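PDB 2Z8L: exotoxin 3 from Staphylococcus aureus, which binds the glycan sialyl Lewis X and belongs to the staphylococcal superantigen-like toxins, built from an OB fold and a beta-grasp domain. Local coordinates for residues Tyr126-Arg131 against Gln154-Tyr159. Residues are numbered along the deposited sequence; the frame is centred on the assembly and turned at random.
Sequences YTHVKR and QNFDLY. Unlike the reference sequence in segment 126-131: Y126 (reference Ser), T127 (reference Val). Unlike the reference sequence in segment 154-159: N155 (reference Asp).
H128 and F156 both carry CG beside the backbone N and anti to the carbonyl carbon (chi1 -58° and -68°), and these torsions bring the two rings together in the beta-grasp domain, where helix 141-155 packs on a mixed sheet. Strand 124-131 is one edge of that five-strand sheet within the chain, and F156 directly follows helix 141-155. A T-shaped stack results: the edge of F156 meets a face of H128, with centroids 4.9 Å apart and planes inclined at 60°. F156 CE1 makes the approach, 3.5 Å from H128 CD2 and displaced toward the rim of the imidazole. On the opposite imidazole face lies Y126 CD2, so the imidazole lies between two aromatic side chains, each offset toward its rim. F156 also touches I117 of strand 114-121, and its carbonyl O accepts a hydrogen bond from K119 NZ, linking F156 to strand 114-121, the neighbour of 124-131 in the sheet. No hydrogen bond joins the two segments. Two residues along the strand from H128, K130 adds an aliphatic contact: its chain bends at chi2, and K130 CE comes in at the phenyl edge, 3.9 Å from F156 CZ.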
# COMPACT_ATOMS: atom_id res chain seq x y z
N TYR A 126 -4.21 23.19 -11.32
CA TYR A 126 -2.89 23.64 -10.96
C TYR A 126 -2.02 22.42 -10.75
O TYR A 126 -2.47 21.53 -10.05
CB TYR A 126 -2.93 24.45 -9.67
CG TYR A 126 -1.66 25.19 -9.41
CD1 TYR A 126 -1.48 26.48 -9.86
CD2 TYR A 126 -0.60 24.59 -8.77
CE1 TYR A 126 -0.30 27.17 -9.61
CE2 TYR A 126 0.59 25.27 -8.53
CZ TYR A 126 0.73 26.56 -8.97
OH TYR A 126 1.90 27.26 -8.72
N THR A 127 -0.86 22.38 -11.37
CA THR A 127 0.03 21.20 -11.28
C THR A 127 1.13 21.47 -10.29
O THR A 127 1.88 22.45 -10.38
CB THR A 127 0.66 20.90 -12.62
OG1 THR A 127 -0.38 20.74 -13.61
CG2 THR A 127 1.52 19.66 -12.52
N HIS A 128 1.19 20.62 -9.28
CA HIS A 128 2.21 20.64 -8.25
C HIS A 128 3.13 19.47 -8.50
O HIS A 128 2.66 18.38 -8.74
CB HIS A 128 1.57 20.47 -6.88
CG HIS A 128 0.54 21.50 -6.54
ND1 HIS A 128 0.87 22.65 -5.88
CD2 HIS A 128 -0.81 21.52 -6.68
CE1 HIS A 128 -0.22 23.37 -5.65
NE2 HIS A 128 -1.25 22.71 -6.13
N VAL A 129 4.44 19.67 -8.38
CA VAL A 129 5.36 18.60 -8.59
C VAL A 129 6.08 18.33 -7.27
O VAL A 129 6.80 19.19 -6.77
CB VAL A 129 6.43 18.88 -9.67
CG1 VAL A 129 7.37 17.65 -9.83
CG2 VAL A 129 5.79 19.29 -10.99
N LYS A 130 5.91 17.13 -6.76
CA LYS A 130 6.49 16.73 -5.50
C LYS A 130 7.34 15.49 -5.82
O LYS A 130 7.46 15.13 -6.98
CB LYS A 130 5.42 16.41 -4.48
CG LYS A 130 4.50 17.58 -4.13
CD LYS A 130 5.23 18.60 -3.26
CE LYS A 130 4.40 19.83 -3.01
NZ LYS A 130 5.26 21.00 -2.57
N ARG A 131 8.03 14.99 -4.82
CA ARG A 131 8.76 13.69 -4.91
C ARG A 131 8.14 12.75 -3.94
O ARG A 131 7.67 13.16 -2.88
CB ARG A 131 10.23 13.88 -4.52
CG ARG A 131 10.98 14.77 -5.37
CD ARG A 131 11.30 14.11 -6.65
NE ARG A 131 12.20 14.93 -7.45
CZ ARG A 131 12.89 14.50 -8.50
NH1 ARG A 131 12.82 13.23 -8.91
NH2 ARG A 131 13.68 15.34 -9.15
N GLN A 154 -3.85 14.90 3.56
CA GLN A 154 -3.20 15.86 4.49
C GLN A 154 -2.79 17.17 3.82
O GLN A 154 -2.75 18.22 4.46
CB GLN A 154 -1.95 15.24 5.12
CG GLN A 154 -2.20 14.04 6.04
CD GLN A 154 -0.93 13.25 6.40
OE1 GLN A 154 0.07 13.23 5.65
NE2 GLN A 154 -1.01 12.52 7.51
N ASN A 155 -2.44 17.11 2.54
CA ASN A 155 -1.79 18.25 1.87
C ASN A 155 -2.53 18.85 0.67
O ASN A 155 -2.26 19.99 0.29
CB ASN A 155 -0.39 17.85 1.46
CG ASN A 155 0.46 17.46 2.63
OD1 ASN A 155 0.70 16.27 2.89
ND2 ASN A 155 0.92 18.46 3.36
N PHE A 156 -3.42 18.08 0.04
CA PHE A 156 -4.07 18.50 -1.17
C PHE A 156 -5.58 18.33 -1.14
O PHE A 156 -6.24 18.28 -2.18
CB PHE A 156 -3.44 17.83 -2.40
CG PHE A 156 -2.05 18.30 -2.65
CD1 PHE A 156 -1.83 19.48 -3.37
CD2 PHE A 156 -0.97 17.64 -2.11
CE1 PHE A 156 -0.54 19.94 -3.56
CE2 PHE A 156 0.32 18.10 -2.32
CZ PHE A 156 0.53 19.25 -3.03
N ASP A 157 -6.15 18.26 0.07
CA ASP A 157 -7.59 18.30 0.23
C ASP A 157 -8.32 17.15 -0.48
O ASP A 157 -9.48 17.27 -0.82
CB ASP A 157 -8.15 19.64 -0.29
CG ASP A 157 -7.71 20.85 0.53
OD1 ASP A 157 -7.51 20.72 1.77
OD2 ASP A 157 -7.63 21.97 -0.06
N LEU A 158 -7.66 16.01 -0.66
CA LEU A 158 -8.41 14.84 -1.11
C LEU A 158 -9.57 14.50 -0.15
O LEU A 158 -9.39 14.45 1.08
CB LEU A 158 -7.48 13.63 -1.28
CG LEU A 158 -8.13 12.38 -1.87
CD1 LEU A 158 -8.66 12.49 -3.28
CD2 LEU A 158 -7.15 11.27 -1.80
N TYR A 159 -10.73 14.26 -0.73
CA TYR A 159 -11.99 13.92 -0.06
C TYR A 159 -12.65 15.09 0.64
O TYR A 159 -13.59 14.88 1.39
CB TYR A 159 -11.88 12.69 0.84
CG TYR A 159 -11.36 11.46 0.12
CD1 TYR A 159 -11.89 11.07 -1.11
CD2 TYR A 159 -10.35 10.70 0.67
CE1 TYR A 159 -11.37 9.92 -1.78
CE2 TYR A 159 -9.83 9.57 0.02
CZ TYR A 159 -10.38 9.17 -1.19
OH TYR A 159 -9.94 8.08 -1.90